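Lipoprotein (Mycoplasma mycoides subsp. capri, PDB 7ADK) probably acts as a surface-attached proteolytic enzyme of a mycoplasma peptidase family belonging to the chymotrypsin-like PA clan. Local coordinates at residues Asn289-Thr294 with Ser421-Met426; Tyr633-Pro638 with Gly760-Thr765; Phe609-Asp614 with Gly694-Tyr699; Asn485-Thr490 with Tyr558-Ala563. All blocks are in the same frame, centred on the assembly; numbering follows the deposited sequence.

Contact 1 of 4, residues Asn289-Thr294 with Ser421-Met426; sequences NEEYKT and SESGTM
Glu290 and Met426 cross at about a right angle, the carboxylate of one lying against the bend of the other. Glu290 CG takes the crowded position between backbone N and carbonyl carbon (chi1 59°), and its extended chain carries OE1 to 3.2 Å from Met426 SD, while OE2 faces Met426 CG. Tyr292 projects from the same face of the sheet, and its OH gives Glu290 OE1 a weak hydrogen bond of 2.6 Å. Burial beside a thioether may raise the affinity of this acid for its proton, whereas the tyrosine hydroxyl would favour the charged form. Gly424, cross-strand from Glu290, puts no side chain on this face, so none competes with the glutamate stem. The two strands are antiparallel neighbours in a larger sheet of the peptidase fold, 289-293 having strand 461-467 on its other side. In the hydrogen-bonded pair Tyr292 with Glu422, Tyr292 N reaches Glu422 O in a nearly straight bond of 2.9 Å. Glu290 O is gripped twice: by Gly424 N at 3.1 Å in the carbonyl plane, and by Ser423 OG at 2.8 Å from above that plane. The serine can do this because its OG is anti to its own backbone N (chi1 179°). Asn289, Glu291, Lys293 and Ser423 occupy the other face. There the stem of Glu291 passes Ser423 OG at CG, 3.9 Å away, before OE2 turns off to a salt bridge with Lys488. Lys293 lays CG beside Ser421 OG at 3.8 Å, and its chain then delivers NZ to Gln419 OE1. Asn289 sends ND2 to Asn480 OD1.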
loop_
_atom_site.group_PDB
_atom_site.type_symbol
_atom_site.label_atom_id
_atom_site.label_comp_id
_atom_site.label_asym_id
_atom_site.label_seq_id
_atom_site.Cartn_x
_atom_site.Cartn_y
_atom_site.Cartn_z
ATOM N N ASN B 289 13.161 13.044 -0.626
ATOM C CA ASN B 289 12.911 12.406 0.640
ATOM C C ASN B 289 14.334 12.181 1.168
ATOM O O ASN B 289 15.139 11.549 0.488
ATOM C CB ASN B 289 12.208 11.086 0.333
ATOM C CG ASN B 289 11.969 10.198 1.529
ATOM O OD1 ASN B 289 12.143 10.567 2.672
ATOM N ND2 ASN B 289 11.537 8.989 1.292
ATOM N N GLU B 290 14.700 12.774 2.293
ATOM C CA GLU B 290 16.080 12.717 2.789
ATOM C C GLU B 290 16.190 12.015 4.134
ATOM O O GLU B 290 15.274 12.075 4.959
ATOM C CB GLU B 290 16.733 14.110 2.781
ATOM C CG GLU B 290 15.974 15.124 3.652
ATOM C CD GLU B 290 16.854 16.213 4.279
ATOM O OE1 GLU B 290 18.068 16.295 3.960
ATOM O OE2 GLU B 290 16.324 16.975 5.121
ATOM N N GLU B 291 17.336 11.369 4.345
ATOM C CA GLU B 291 17.699 10.617 5.541
ATOM C C GLU B 291 19.084 11.051 6.035
ATOM O O GLU B 291 20.021 11.155 5.245
ATOM C CB GLU B 291 17.703 9.101 5.269
ATOM C CG GLU B 291 16.380 8.474 4.780
ATOM C CD GLU B 291 16.383 8.064 3.286
ATOM O OE1 GLU B 291 16.631 8.914 2.408
ATOM O OE2 GLU B 291 16.117 6.876 2.980
ATOM N N TYR B 292 19.236 11.237 7.344
ATOM C CA TYR B 292 20.522 11.377 8.024
ATOM C C TYR B 292 20.678 10.263 9.062
ATOM O O TYR B 292 19.859 10.178 9.970
ATOM C CB TYR B 292 20.607 12.734 8.724
ATOM C CG TYR B 292 20.505 13.933 7.816
ATOM C CD1 TYR B 292 21.533 14.170 6.900
ATOM C CD2 TYR B 292 19.385 14.788 7.866
ATOM C CE1 TYR B 292 21.494 15.273 6.046
ATOM C CE2 TYR B 292 19.323 15.877 6.968
ATOM C CZ TYR B 292 20.371 16.118 6.063
ATOM O OH TYR B 292 20.279 17.104 5.146
ATOM N N LYS B 293 21.705 9.420 8.946
ATOM C CA LYS B 293 21.886 8.261 9.825
ATOM C C LYS B 293 23.029 8.505 10.810
ATOM O O LYS B 293 24.129 8.879 10.410
ATOM C CB LYS B 293 22.051 7.004 8.956
ATOM C CG LYS B 293 21.330 5.803 9.582
ATOM C CD LYS B 293 21.465 4.526 8.735
ATOM C CE LYS B 293 20.519 3.422 9.243
ATOM N NZ LYS B 293 20.914 2.070 8.762
ATOM N N THR B 294 22.775 8.339 12.102
ATOM C CA THR B 294 23.684 8.731 13.203
ATOM C C THR B 294 24.448 7.573 13.849
ATOM O O THR B 294 25.406 7.815 14.576
ATOM C CB THR B 294 22.906 9.476 14.300
ATOM O OG1 THR B 294 21.785 8.718 14.659
ATOM C CG2 THR B 294 22.448 10.842 13.843
ATOM N N SER B 421 17.615 6.887 12.026
ATOM C CA SER B 421 17.552 7.952 11.011
ATOM C C SER B 421 16.724 9.145 11.486
ATOM O O SER B 421 15.561 8.992 11.862
ATOM C CB SER B 421 16.949 7.462 9.687
ATOM O OG SER B 421 17.589 6.299 9.205
ATOM N N GLU B 422 17.259 10.357 11.375
ATOM C CA GLU B 422 16.399 11.517 11.151
ATOM C C GLU B 422 15.947 11.481 9.682
ATOM O O GLU B 422 16.776 11.246 8.801
ATOM C CB GLU B 422 17.139 12.812 11.489
ATOM C CG GLU B 422 16.293 14.075 11.227
ATOM C CD GLU B 422 14.924 14.054 11.904
ATOM O OE1 GLU B 422 14.876 13.755 13.110
ATOM O OE2 GLU B 422 13.905 14.282 11.206
ATOM N N SER B 423 14.664 11.671 9.380
ATOM C CA SER B 423 14.197 11.746 7.997
ATOM C C SER B 423 13.043 12.723 7.815
ATOM O O SER B 423 12.114 12.799 8.623
ATOM C CB SER B 423 13.844 10.360 7.472
ATOM O OG SER B 423 13.376 10.467 6.144
ATOM N N GLY B 424 13.088 13.467 6.718
ATOM C CA GLY B 424 12.182 14.579 6.452
ATOM C C GLY B 424 12.043 14.841 4.966
ATOM O O GLY B 424 12.098 13.910 4.154
ATOM N N THR B 425 11.783 16.078 4.568
ATOM C CA THR B 425 11.688 16.412 3.154
ATOM C C THR B 425 12.296 17.787 2.868
ATOM O O THR B 425 12.385 18.648 3.749
ATOM C CB THR B 425 10.232 16.327 2.686
ATOM O OG1 THR B 425 9.736 15.041 2.954
ATOM C CG2 THR B 425 10.069 16.522 1.184
ATOM N N MET B 426 12.755 17.984 1.643
ATOM C CA MET B 426 13.319 19.235 1.152
ATOM C C MET B 426 12.834 19.554 -0.260
ATOM O O MET B 426 12.371 18.684 -0.989
ATOM C CB MET B 426 14.854 19.214 1.094
ATOM C CG MET B 426 15.556 18.591 2.281
ATOM S SD MET B 426 17.275 19.085 2.504
ATOM C CE MET B 426 18.127 18.146 1.199
#

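Contact 2 of 4, residues Tyr633-Pro638 with Gly760-Thr765; sequences YIVGYP and GSSVRT
Ser762 OG lies at the edge of the Arg764 guanidinium, in its plane, and is held side-on by two nitrogens: Arg764 NE donates to Ser762 OG at 2.9 Å and Arg764 NH2 to the same oxygen at 3.2 Å. The Tyr633 ring, the other flat group, meets Val763 CG1 obliquely at CD1, 3.7 Å away, with Val763 CG2 equally close to that carbon. The two side chains run side by side in the same direction, and the ring also meets that of Tyr752. Between these groups Val635 packs onto the strand, CG2 lying 3.4 Å from Ser761 CB and CG1 beside Ser762 OG. A small branched residue suits this place, since both its methyls can close on Ser762 O. Gly760 and Ser761 form a G1 beta bulge opposite Tyr774, with glycine at positive phi (103°). They directly follow a Gly-Ala-Ser sequence, and the whole Gly-Ala-Ser-Gly-Ser pattern is consistent with the nucleophile loop of PA-clan serine peptidases. Ser761 OG, anti to its carbonyl carbon, bonds to Ala758 O, in the loop just before the strand, and also rests 3.0 Å from Gly636 CA. Gly636 suits this position because a CB there would run into Ser761 OG, and because its phi is positive (77°). From there the loop turns toward strand 421-433, where Tyr637 N bonds to Thr425 OG1.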
loop_
_atom_site.group_PDB
_atom_site.type_symbol
_atom_site.label_atom_id
_atom_site.label_comp_id
_atom_site.label_asym_id
_atom_site.label_seq_id
_atom_site.Cartn_x
_atom_site.Cartn_y
_atom_site.Cartn_z
ATOM N N TYR B 633 0.871 21.071 -2.775
ATOM C CA TYR B 633 1.853 20.380 -1.964
ATOM C C TYR B 633 1.953 18.875 -2.265
ATOM O O TYR B 633 1.746 18.058 -1.379
ATOM C CB TYR B 633 1.794 20.781 -0.459
ATOM C CG TYR B 633 0.484 21.184 0.153
ATOM C CD1 TYR B 633 0.020 22.500 0.059
ATOM C CD2 TYR B 633 -0.250 20.245 0.870
ATOM C CE1 TYR B 633 -1.227 22.851 0.606
ATOM C CE2 TYR B 633 -1.535 20.570 1.311
ATOM C CZ TYR B 633 -2.057 21.859 1.138
ATOM O OH TYR B 633 -3.385 22.101 1.347
ATOM N N ILE B 634 2.296 18.487 -3.514
ATOM C CA ILE B 634 3.010 17.200 -3.725
ATOM C C ILE B 634 4.411 17.457 -3.266
ATOM O O ILE B 634 5.325 17.766 -4.012
ATOM C CB ILE B 634 3.085 16.584 -5.136
ATOM C CG1 ILE B 634 1.675 16.304 -5.619
ATOM C CG2 ILE B 634 3.851 15.239 -5.088
ATOM C CD1 ILE B 634 1.622 15.526 -6.936
ATOM N N VAL B 635 4.512 17.375 -1.975
ATOM C CA VAL B 635 5.710 17.544 -1.203
ATOM C C VAL B 635 5.531 16.679 0.005
ATOM O O VAL B 635 4.423 16.262 0.345
ATOM C CB VAL B 635 5.953 18.995 -0.776
ATOM C CG1 VAL B 635 6.391 19.904 -1.920
ATOM C CG2 VAL B 635 4.689 19.594 -0.211
ATOM N N GLY B 636 6.635 16.412 0.669
ATOM C CA GLY B 636 6.612 15.532 1.807
ATOM C C GLY B 636 6.529 14.082 1.385
ATOM O O GLY B 636 5.744 13.672 0.535
ATOM N N TYR B 637 7.335 13.292 2.066
ATOM C CA TYR B 637 7.256 11.852 2.033
ATOM C C TYR B 637 7.089 11.380 3.476
ATOM O O TYR B 637 8.073 11.311 4.215
ATOM C CB TYR B 637 8.493 11.292 1.330
ATOM C CG TYR B 637 8.740 11.788 -0.082
ATOM C CD1 TYR B 637 9.415 13.004 -0.296
ATOM C CD2 TYR B 637 8.440 10.963 -1.176
ATOM C CE1 TYR B 637 9.839 13.371 -1.586
ATOM C CE2 TYR B 637 8.872 11.322 -2.464
ATOM C CZ TYR B 637 9.591 12.514 -2.672
ATOM O OH TYR B 637 10.097 12.795 -3.899
ATOM N N PRO B 638 5.873 11.117 3.957
ATOM C CA PRO B 638 5.700 10.476 5.245
ATOM C C PRO B 638 6.172 9.022 5.177
ATOM O O PRO B 638 6.153 8.402 4.116
ATOM C CB PRO B 638 4.221 10.617 5.563
ATOM C CG PRO B 638 3.555 10.682 4.196
ATOM C CD PRO B 638 4.601 11.317 3.294
ATOM N N GLY B 760 8.821 19.642 6.385
ATOM C CA GLY B 760 9.726 20.267 5.421
ATOM C C GLY B 760 9.147 20.395 4.009
ATOM O O GLY B 760 9.892 20.476 3.041
ATOM N N SER B 761 7.833 20.382 3.887
ATOM C CA SER B 761 7.120 20.221 2.624
ATOM C C SER B 761 6.611 21.566 2.122
ATOM O O SER B 761 5.820 22.209 2.799
ATOM C CB SER B 761 5.977 19.269 2.916
ATOM O OG SER B 761 6.488 18.056 3.370
ATOM N N SER B 762 7.093 22.045 0.983
ATOM C CA SER B 762 6.709 23.354 0.456
ATOM C C SER B 762 5.259 23.382 -0.004
ATOM O O SER B 762 4.896 22.684 -0.946
ATOM C CB SER B 762 7.600 23.773 -0.714
ATOM O OG SER B 762 7.466 22.895 -1.803
ATOM N N VAL B 763 4.464 24.267 0.578
ATOM C CA VAL B 763 3.242 24.764 -0.024
ATOM C C VAL B 763 3.625 25.743 -1.119
ATOM O O VAL B 763 4.409 26.660 -0.880
ATOM C CB VAL B 763 2.398 25.467 1.050
ATOM C CG1 VAL B 763 1.069 25.985 0.535
ATOM C CG2 VAL B 763 2.165 24.589 2.276
ATOM N N ARG B 764 3.053 25.612 -2.308
ATOM C CA ARG B 764 3.264 26.531 -3.431
ATOM C C ARG B 764 1.957 27.010 -3.997
ATOM O O ARG B 764 0.910 26.500 -3.653
ATOM C CB ARG B 764 4.061 25.859 -4.548
ATOM C CG ARG B 764 5.250 25.102 -4.004
ATOM C CD ARG B 764 6.172 24.697 -5.125
ATOM N NE ARG B 764 7.222 23.845 -4.585
ATOM C CZ ARG B 764 8.338 23.501 -5.151
ATOM N NH1 ARG B 764 8.635 23.837 -6.350
ATOM N NH2 ARG B 764 9.176 22.800 -4.480
ATOM N N THR B 765 2.023 27.948 -4.914
ATOM C CA THR B 765 0.881 28.333 -5.741
ATOM C C THR B 765 1.214 28.312 -7.228
ATOM O O THR B 765 2.358 28.084 -7.610
ATOM C CB THR B 765 0.249 29.623 -5.237
ATOM O OG1 THR B 765 -1.059 29.715 -5.733
ATOM C CG2 THR B 765 1.011 30.868 -5.620
#

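Contact 3 of 4, residues Phe609-Asp614 with Gly694-Tyr699; sequences FDRPLD and GNFFSY
Arg611 runs from one aromatic ring to another. Its CB sits over the centre of the Phe696 ring, 4.0 Å from the centroid and 10° off the normal, a CH-pi contact. CG takes the crowded position (chi1 74°), and from there the chain runs extended to NE, so CD stays with the same phenyl, 3.4 Å from Phe696 CD2. Beyond it, Arg611 NE comes 4.0 Å from Tyr699 CE1, and NH1 of the guanidinium lies close to that same carbon. The guanidinium is turned steeply, 71°, against the tyrosine plane. A long residue with an apolar stem suits this path, spending its methylenes on one aromatic ring before its charge passes another. Upstream, Phe609 CB meets Phe697 CE2 at 3.5 Å, and the two rings cross obliquely with centroids 5.4 Å apart. Downstream, Leu613 CD2 packs on the ring end of Tyr699, 4.0 Å from CZ, with the hydroxyl alongside. Both segments are irregular loops, yet the contact is buried: helices 165-173 and 176-192 touch Leu613 and Tyr699, Phe697 meets the ring of Tyr606 at the end of helix 603-606, and the backbones of Phe696 and Ser698 bond to Arg750 and Leu748, just after strand 737-747.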
loop_
_atom_site.group_PDB
_atom_site.type_symbol
_atom_site.label_atom_id
_atom_site.label_comp_id
_atom_site.label_asym_id
_atom_site.label_seq_id
_atom_site.Cartn_x
_atom_site.Cartn_y
_atom_site.Cartn_z
ATOM N N PHE B 609 -7.776 33.011 -3.201
ATOM C CA PHE B 609 -7.803 31.659 -2.632
ATOM C C PHE B 609 -9.162 31.303 -1.986
ATOM O O PHE B 609 -9.403 30.153 -1.629
ATOM C CB PHE B 609 -6.695 31.577 -1.578
ATOM C CG PHE B 609 -5.268 31.794 -2.043
ATOM C CD1 PHE B 609 -4.450 30.692 -2.341
ATOM C CD2 PHE B 609 -4.726 33.086 -2.096
ATOM C CE1 PHE B 609 -3.103 30.876 -2.679
ATOM C CE2 PHE B 609 -3.382 33.271 -2.449
ATOM C CZ PHE B 609 -2.564 32.168 -2.726
ATOM N N ASP B 610 -10.048 32.287 -1.803
ATOM C CA ASP B 610 -11.331 32.182 -1.109
ATOM C C ASP B 610 -12.365 31.381 -1.930
ATOM O O ASP B 610 -13.172 31.947 -2.669
ATOM C CB ASP B 610 -11.797 33.607 -0.770
ATOM C CG ASP B 610 -13.049 33.692 0.088
ATOM O OD1 ASP B 610 -13.525 32.659 0.594
ATOM O OD2 ASP B 610 -13.551 34.807 0.287
ATOM N N ARG B 611 -12.303 30.047 -1.858
ATOM C CA ARG B 611 -13.152 29.138 -2.643
ATOM C C ARG B 611 -14.658 29.318 -2.382
ATOM O O ARG B 611 -15.043 29.542 -1.234
ATOM C CB ARG B 611 -12.723 27.680 -2.398
ATOM C CG ARG B 611 -13.137 27.107 -1.035
ATOM C CD ARG B 611 -12.601 25.701 -0.824
ATOM N NE ARG B 611 -13.051 25.103 0.442
ATOM C CZ ARG B 611 -14.072 24.288 0.610
ATOM N NH1 ARG B 611 -14.315 23.789 1.777
ATOM N NH2 ARG B 611 -14.857 23.954 -0.358
ATOM N N PRO B 612 -15.544 29.111 -3.374
ATOM C CA PRO B 612 -16.953 28.856 -3.103
ATOM C C PRO B 612 -17.121 27.467 -2.467
ATOM O O PRO B 612 -16.375 26.546 -2.787
ATOM C CB PRO B 612 -17.620 28.949 -4.467
ATOM C CG PRO B 612 -16.559 28.458 -5.432
ATOM C CD PRO B 612 -15.259 28.907 -4.781
ATOM N N LEU B 613 -18.099 27.271 -1.576
ATOM C CA LEU B 613 -18.354 25.948 -0.976
ATOM C C LEU B 613 -18.869 24.950 -2.019
ATOM O O LEU B 613 -18.535 23.769 -1.982
ATOM C CB LEU B 613 -19.384 26.035 0.154
ATOM C CG LEU B 613 -19.078 27.036 1.267
ATOM C CD1 LEU B 613 -20.256 27.092 2.228
ATOM C CD2 LEU B 613 -17.810 26.696 2.045
ATOM N N ASP B 614 -19.676 25.448 -2.954
ATOM C CA ASP B 614 -20.250 24.755 -4.094
ATOM C C ASP B 614 -20.439 25.714 -5.272
ATOM O O ASP B 614 -20.494 26.935 -5.118
ATOM C CB ASP B 614 -21.582 24.102 -3.721
ATOM C CG ASP B 614 -22.614 25.024 -3.067
ATOM O OD1 ASP B 614 -22.478 26.266 -3.047
ATOM O OD2 ASP B 614 -23.592 24.467 -2.537
ATOM N N GLY B 694 -5.150 22.764 -7.427
ATOM C CA GLY B 694 -4.772 22.445 -6.054
ATOM C C GLY B 694 -5.983 22.385 -5.118
ATOM O O GLY B 694 -7.128 22.254 -5.549
ATOM N N ASN B 695 -5.725 22.485 -3.822
ATOM C CA ASN B 695 -6.738 22.743 -2.803
ATOM C C ASN B 695 -6.373 24.009 -2.016
ATOM O O ASN B 695 -5.503 24.771 -2.434
ATOM C CB ASN B 695 -6.985 21.464 -1.975
ATOM C CG ASN B 695 -7.579 20.315 -2.772
ATOM O OD1 ASN B 695 -7.178 19.177 -2.639
ATOM N ND2 ASN B 695 -8.544 20.525 -3.640
ATOM N N PHE B 696 -7.091 24.285 -0.933
ATOM C CA PHE B 696 -7.184 25.623 -0.355
ATOM C C PHE B 696 -6.897 25.621 1.149
ATOM O O PHE B 696 -6.288 24.698 1.692
ATOM C CB PHE B 696 -8.574 26.183 -0.703
ATOM C CG PHE B 696 -8.955 26.072 -2.164
ATOM C CD1 PHE B 696 -8.493 27.034 -3.079
ATOM C CD2 PHE B 696 -9.741 24.995 -2.619
ATOM C CE1 PHE B 696 -8.802 26.909 -4.440
ATOM C CE2 PHE B 696 -10.054 24.875 -3.981
ATOM C CZ PHE B 696 -9.574 25.831 -4.892
ATOM N N PHE B 697 -7.331 26.671 1.836
ATOM C CA PHE B 697 -7.295 26.797 3.287
ATOM C C PHE B 697 -8.384 25.989 4.023
ATOM O O PHE B 697 -9.480 25.763 3.524
ATOM C CB PHE B 697 -7.377 28.280 3.631
ATOM C CG PHE B 697 -6.340 29.178 2.985
ATOM C CD1 PHE B 697 -4.970 28.909 3.144
ATOM C CD2 PHE B 697 -6.746 30.313 2.262
ATOM C CE1 PHE B 697 -4.014 29.757 2.569
ATOM C CE2 PHE B 697 -5.787 31.190 1.743
ATOM C CZ PHE B 697 -4.426 30.901 1.889
ATOM N N SER B 698 -8.063 25.541 5.229
ATOM C CA SER B 698 -8.901 24.730 6.106
ATOM C C SER B 698 -9.876 25.565 6.944
ATOM O O SER B 698 -9.500 26.568 7.545
ATOM C CB SER B 698 -7.973 23.958 7.030
ATOM O OG SER B 698 -8.677 23.038 7.808
ATOM N N TYR B 699 -11.128 25.129 7.066
ATOM C CA TYR B 699 -12.144 25.718 7.951
ATOM C C TYR B 699 -12.052 25.112 9.374
ATOM O O TYR B 699 -13.057 24.887 10.039
ATOM C CB TYR B 699 -13.548 25.609 7.307
ATOM C CG TYR B 699 -13.867 26.509 6.114
ATOM C CD1 TYR B 699 -13.089 26.475 4.938
ATOM C CD2 TYR B 699 -14.997 27.352 6.153
ATOM C CE1 TYR B 699 -13.421 27.281 3.833
ATOM C CE2 TYR B 699 -15.348 28.144 5.043
ATOM C CZ TYR B 699 -14.555 28.112 3.879
ATOM O OH TYR B 699 -14.916 28.837 2.794
#

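Contact 4 of 4, residues Asn485-Thr490 with Tyr558-Ala563; sequences NFTKFT and YSVWSA
Strands 486-490 and 558-562 run antiparallel, their axes approaching to 4.7 Å, with two hydrogen-bonded pairs, Lys488 with Trp561 and Thr490 with Ser559, enclosing the non-hydrogen-bonded pair Phe489 with Val560. The straightest bond is Thr490 N to Ser559 O, at 2.9 Å and 174°. Phe489 and Val560 lie side by side on one face, pointing the same way. Phe489 CE2 is 3.6 Å from Val560 CG1, and Thr487 CG2 comes to that same methyl. Valine suits the place because its two branches offer both methyls to the ring, which also packs on helix 575-582. On the other face the Trp561 indole lies along its own strand. NE1 donates a hydrogen bond to Ser559 OG, 3.0 Å away and near the ring plane, an oxygen brought there by the crowded serine rotamer (chi1 54°). Thr490 OG1 approaches the indole obliquely, 4.1 Å from Trp561 CD1, while bonding to Ser463 OG on the next strand. Lys488, fully extended, sets CB against Trp561 CB and NZ toward Glu291. At the end of the ladder Ser562 OG donates to Phe486 O at 3.0 Å, nearly along the C=O axis, adding a side-chain rung. With Phe489 and Val560 on one face and Lys488, Thr490, Ser559 and Trp561 on the other, this ladder belongs to a curled antiparallel sheet, consistent with one of the two beta-barrels of a chymotrypsin-like peptidase.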
loop_
_atom_site.group_PDB
_atom_site.type_symbol
_atom_site.label_atom_id
_atom_site.label_comp_id
_atom_site.label_asym_id
_atom_site.label_seq_id
_atom_site.Cartn_x
_atom_site.Cartn_y
_atom_site.Cartn_z
ATOM N N ASN B 485 10.564 4.297 -10.582
ATOM C CA ASN B 485 10.472 5.714 -10.919
ATOM C C ASN B 485 11.082 6.635 -9.853
ATOM O O ASN B 485 11.305 7.813 -10.110
ATOM C CB ASN B 485 9.014 6.064 -11.198
ATOM C CG ASN B 485 8.461 5.361 -12.416
ATOM O OD1 ASN B 485 8.724 5.704 -13.550
ATOM N ND2 ASN B 485 7.672 4.346 -12.235
ATOM N N PHE B 486 11.386 6.135 -8.656
ATOM C CA PHE B 486 12.289 6.819 -7.738
ATOM C C PHE B 486 13.728 6.373 -7.983
ATOM O O PHE B 486 14.015 5.210 -8.287
ATOM C CB PHE B 486 11.891 6.596 -6.274
ATOM C CG PHE B 486 10.499 7.080 -5.937
ATOM C CD1 PHE B 486 10.241 8.447 -5.755
ATOM C CD2 PHE B 486 9.450 6.163 -5.832
ATOM C CE1 PHE B 486 8.928 8.896 -5.556
ATOM C CE2 PHE B 486 8.133 6.602 -5.616
ATOM C CZ PHE B 486 7.870 7.976 -5.503
ATOM N N THR B 487 14.656 7.291 -7.762
ATOM C CA THR B 487 16.079 6.979 -7.627
ATOM C C THR B 487 16.542 7.502 -6.279
ATOM O O THR B 487 15.983 8.457 -5.743
ATOM C CB THR B 487 16.937 7.529 -8.779
ATOM O OG1 THR B 487 16.276 7.441 -10.025
ATOM C CG2 THR B 487 18.250 6.783 -8.932
ATOM N N LYS B 488 17.532 6.841 -5.693
ATOM C CA LYS B 488 18.105 7.174 -4.391
ATOM C C LYS B 488 19.616 7.264 -4.512
ATOM O O LYS B 488 20.229 6.399 -5.123
ATOM C CB LYS B 488 17.614 6.127 -3.382
ATOM C CG LYS B 488 18.208 6.268 -1.981
ATOM C CD LYS B 488 17.430 5.399 -0.983
ATOM C CE LYS B 488 18.168 5.315 0.353
ATOM N NZ LYS B 488 17.310 4.793 1.446
ATOM N N PHE B 489 20.205 8.289 -3.920
ATOM C CA PHE B 489 21.641 8.537 -3.916
ATOM C C PHE B 489 22.105 8.602 -2.470
ATOM O O PHE B 489 21.705 9.509 -1.753
ATOM C CB PHE B 489 21.945 9.841 -4.673
ATOM C CG PHE B 489 21.393 9.859 -6.079
ATOM C CD1 PHE B 489 20.067 10.254 -6.307
ATOM C CD2 PHE B 489 22.178 9.412 -7.146
ATOM C CE1 PHE B 489 19.510 10.155 -7.584
ATOM C CE2 PHE B 489 21.626 9.332 -8.428
ATOM C CZ PHE B 489 20.289 9.685 -8.645
ATOM N N THR B 490 22.929 7.661 -2.026
ATOM C CA THR B 490 23.425 7.592 -0.643
ATOM C C THR B 490 24.911 7.883 -0.612
ATOM O O THR B 490 25.668 7.281 -1.351
ATOM C CB THR B 490 23.119 6.244 0.012
ATOM O OG1 THR B 490 21.736 5.999 -0.024
ATOM C CG2 THR B 490 23.520 6.168 1.479
ATOM N N TYR B 558 29.801 7.239 -2.969
ATOM C CA TYR B 558 28.387 7.288 -3.329
ATOM C C TYR B 558 27.885 5.923 -3.803
ATOM O O TYR B 558 28.621 5.139 -4.401
ATOM C CB TYR B 558 28.089 8.396 -4.350
ATOM C CG TYR B 558 28.499 8.123 -5.781
ATOM C CD1 TYR B 558 29.754 8.547 -6.251
ATOM C CD2 TYR B 558 27.619 7.460 -6.655
ATOM C CE1 TYR B 558 30.138 8.291 -7.578
ATOM C CE2 TYR B 558 28.004 7.188 -7.979
ATOM C CZ TYR B 558 29.268 7.601 -8.442
ATOM O OH TYR B 558 29.658 7.353 -9.714
ATOM N N SER B 559 26.609 5.648 -3.560
ATOM C CA SER B 559 25.876 4.522 -4.113
ATOM C C SER B 559 24.505 4.959 -4.607
ATOM O O SER B 559 23.858 5.791 -3.983
ATOM C CB SER B 559 25.789 3.380 -3.091
ATOM O OG SER B 559 25.242 3.819 -1.863
ATOM N N VAL B 560 24.092 4.463 -5.769
ATOM C CA VAL B 560 22.825 4.775 -6.431
ATOM C C VAL B 560 21.933 3.555 -6.355
ATOM O O VAL B 560 22.341 2.463 -6.728
ATOM C CB VAL B 560 22.996 5.213 -7.893
ATOM C CG1 VAL B 560 21.697 5.766 -8.453
ATOM C CG2 VAL B 560 24.083 6.272 -8.041
ATOM N N TRP B 561 20.702 3.720 -5.890
ATOM C CA TRP B 561 19.735 2.652 -5.650
ATOM C C TRP B 561 18.430 2.924 -6.397
ATOM O O TRP B 561 18.090 4.074 -6.671
ATOM C CB TRP B 561 19.491 2.477 -4.152
ATOM C CG TRP B 561 20.667 2.209 -3.269
ATOM C CD1 TRP B 561 21.603 3.114 -2.916
ATOM C CD2 TRP B 561 21.065 0.962 -2.620
ATOM N NE1 TRP B 561 22.590 2.501 -2.177
ATOM C CE2 TRP B 561 22.305 1.177 -1.954
ATOM C CE3 TRP B 561 20.507 -0.331 -2.518
ATOM C CZ2 TRP B 561 22.966 0.164 -1.247
ATOM C CZ3 TRP B 561 21.154 -1.347 -1.796
ATOM C CH2 TRP B 561 22.380 -1.104 -1.166
ATOM N N SER B 562 17.678 1.885 -6.742
ATOM C CA SER B 562 16.338 2.023 -7.329
ATOM C C SER B 562 15.509 0.759 -7.127
ATOM O O SER B 562 16.003 -0.332 -7.399
ATOM C CB SER B 562 16.437 2.344 -8.810
ATOM O OG SER B 562 15.158 2.605 -9.330
ATOM N N ALA B 563 14.275 0.879 -6.624
ATOM C CA ALA B 563 13.427 -0.248 -6.226
ATOM C C ALA B 563 14.110 -1.249 -5.270
ATOM O O ALA B 563 13.853 -2.449 -5.322
ATOM C CB ALA B 563 12.808 -0.884 -7.467
#

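Overall arrangement
From the N terminus, contact 1 comes first and closes a long excursion, about half helix and without strand, between strands 289-293 and 421-433. Contact 4 follows in series, closing the excursion between strands 486-493 and 556-562 of the same sheet; a salt bridge joins contacts 1 and 4. Contacts 3 and 2 then cross, segments 609-614, 633-638, 694-699 and 760-765 alternating along the chain. Contact 3 lies far from contact 1, centres about 32 Å apart, and ties two loops that pack against helices 165-173 and 176-192. Contact 2 lies between the others: its strand belongs to the mixed sheet, Thr765 packs on Phe609 of contact 3, and Tyr637 touches contacts 1 and 4.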